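Local coordinates for prophage Lp1 protein 11 (Lactobacillus plantarum WCFS1, PDB 3B7H) that probably binds DNA through a helix-turn-helix domain of the Cro/C1 type, as phage repressors do, and may act as a prophage transcriptional regulator, at residues V26-L32 with K55-T59. Residue numbers count along the deposited sequence, not the author numbering.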
loop_
_atom_site.group_PDB
_atom_site.type_symbol
_atom_site.label_atom_id
_atom_site.label_comp_id
_atom_site.label_asym_id
_atom_site.label_seq_id
_atom_site.Cartn_x
_atom_site.Cartn_y
_atom_site.Cartn_z
ATOM N N VAL A 26 -11.970 -4.937 14.340
ATOM C CA VAL A 26 -11.605 -4.045 13.249
ATOM C C VAL A 26 -12.123 -4.646 11.957
ATOM O O VAL A 26 -12.722 -3.966 11.159
ATOM C CB VAL A 26 -10.091 -3.833 13.201
ATOM C CG1 VAL A 26 -9.666 -3.145 11.917
ATOM C CG2 VAL A 26 -9.654 -3.026 14.406
ATOM N N ALA A 27 -11.912 -5.938 11.770
ATOM C CA ALA A 27 -12.427 -6.625 10.601
ATOM C C ALA A 27 -13.953 -6.454 10.480
ATOM O O ALA A 27 -14.480 -6.131 9.421
ATOM C CB ALA A 27 -12.039 -8.093 10.634
ATOM N N THR A 28 -14.665 -6.617 11.578
ATOM C CA THR A 28 -16.116 -6.474 11.520
ATOM C C THR A 28 -16.492 -5.009 11.147
ATOM O O THR A 28 -17.266 -4.780 10.221
ATOM C CB THR A 28 -16.822 -7.027 12.838
ATOM O OG1 THR A 28 -16.415 -6.275 13.991
ATOM C CG2 THR A 28 -16.458 -8.492 13.069
ATOM N N LEU A 29 -15.906 -4.036 11.837
ATOM C CA LEU A 29 -16.183 -2.621 11.595
ATOM C C LEU A 29 -15.739 -2.160 10.188
ATOM O O LEU A 29 -16.435 -1.370 9.542
ATOM C CB LEU A 29 -15.510 -1.755 12.666
ATOM C CG LEU A 29 -16.110 -1.704 14.069
ATOM C CD1 LEU A 29 -15.117 -1.018 15.011
ATOM C CD2 LEU A 29 -17.467 -0.980 14.083
ATOM N N ALA A 30 -14.593 -2.658 9.725
ATOM C CA ALA A 30 -14.056 -2.306 8.418
ATOM C C ALA A 30 -14.747 -3.092 7.321
ATOM O O ALA A 30 -14.530 -2.849 6.136
ATOM C CB ALA A 30 -12.555 -2.563 8.365
ATOM N N GLY A 31 -15.562 -4.057 7.712
ATOM C CA GLY A 31 -16.251 -4.893 6.760
ATOM C C GLY A 31 -15.393 -5.860 5.968
ATOM O O GLY A 31 -15.779 -6.240 4.882
ATOM N N LEU A 32 -14.244 -6.297 6.465
ATOM C CA LEU A 32 -13.602 -7.396 5.745
ATOM C C LEU A 32 -13.962 -8.727 6.377
ATOM O O LEU A 32 -14.369 -8.822 7.547
ATOM C CB LEU A 32 -12.093 -7.235 5.529
ATOM C CG LEU A 32 -11.169 -6.559 6.538
ATOM C CD1 LEU A 32 -11.321 -5.052 6.569
ATOM C CD2 LEU A 32 -11.429 -7.186 7.889
ATOM N N LYS A 55 -9.067 0.654 4.244
ATOM C CA LYS A 55 -10.299 0.360 4.971
ATOM C C LYS A 55 -10.054 0.244 6.483
ATOM O O LYS A 55 -10.818 0.776 7.283
ATOM C CB LYS A 55 -10.944 -0.947 4.444
ATOM C CG LYS A 55 -11.551 -0.832 3.020
ATOM C CD LYS A 55 -12.019 -2.182 2.458
ATOM C CE LYS A 55 -12.867 -1.982 1.195
ATOM N NZ LYS A 55 -13.173 -3.285 0.482
ATOM N N VAL A 56 -9.001 -0.475 6.872
ATOM C CA VAL A 56 -8.629 -0.582 8.285
ATOM C C VAL A 56 -8.263 0.778 8.878
ATOM O O VAL A 56 -8.640 1.101 10.000
ATOM C CB VAL A 56 -7.463 -1.539 8.481
ATOM C CG1 VAL A 56 -6.957 -1.408 9.903
ATOM C CG2 VAL A 56 -7.915 -2.945 8.206
ATOM N N CYS A 57 -7.536 1.580 8.104
ATOM C CA CYS A 57 -7.150 2.923 8.543
ATOM C C CYS A 57 -8.382 3.750 8.842
ATOM O O CYS A 57 -8.426 4.479 9.822
ATOM C CB CYS A 57 -6.252 3.598 7.500
ATOM S SG CYS A 57 -4.572 2.989 7.553
ATOM N N GLY A 58 -9.406 3.593 8.017
ATOM C CA GLY A 58 -10.653 4.305 8.223
ATOM C C GLY A 58 -11.242 3.977 9.579
ATOM O O GLY A 58 -11.671 4.869 10.326
ATOM N N THR A 59 -11.250 2.691 9.898
ATOM C CA THR A 59 -11.774 2.183 11.166
ATOM C C THR A 59 -10.947 2.676 12.337
ATOM O O THR A 59 -11.479 2.957 13.413
ATOM C CB THR A 59 -11.758 0.645 11.188
ATOM O OG1 THR A 59 -12.621 0.151 10.162
ATOM C CG2 THR A 59 -12.215 0.115 12.524
#
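Two helices that cross almost at right angles meet over a short patch, as residues 26-32 and 55-59 illustrate. The N-to-C directions of the two short helical segments make an angle of 100°, their axes approach to 9.0 Å, and 291 Å² is buried in all. Closest in backbone terms are Ala-30 and Val-56, with CA atoms 5.7 Å apart. Gly-31, at a positive phi that favours glycine, is the first residue to leave helical angles, in a Schellman motif: its N bonds to O of Thr-28 at 3.1 Å, and N of Leu-32 makes a weak bond to O of Ala-27 at 3.0 Å. The turn leaves Leu-32 also facing the second helix.

Thr-59 gives up the largest area, 78 Å². The methyl CB of Ala-30 lies 3.3 Å from OG1 of Thr-59 and 3.9 Å from the carbonyl O of Lys-55, so it rests directly on the second helix. The Thr-59 methyl CG2 lies 3.8 Å from CB of Leu-29 and 4.2 Å from CG1 of Val-26. The two buried valines meet, Val-26 CG1 packing on Val-56 CG1 at 3.8 Å. Leu-32 CD1 adds a looser apolar contact with Val-56 CG2 at 4.3 Å. No hydrogen bond joins the segments; the fit is one of van der Waals surfaces.

By analogy with other Cro/C1-type domains, helices 23-30 and 34-41 probably form the helix-turn-helix, and this contact sets the first of them against helix 50-60. Val-26 touches Ile-16 and Val-56 touches Leu-12, both of helix 4-18, while Ala-27 and Leu-32 touch Val-37 of the probable recognition helix 34-41.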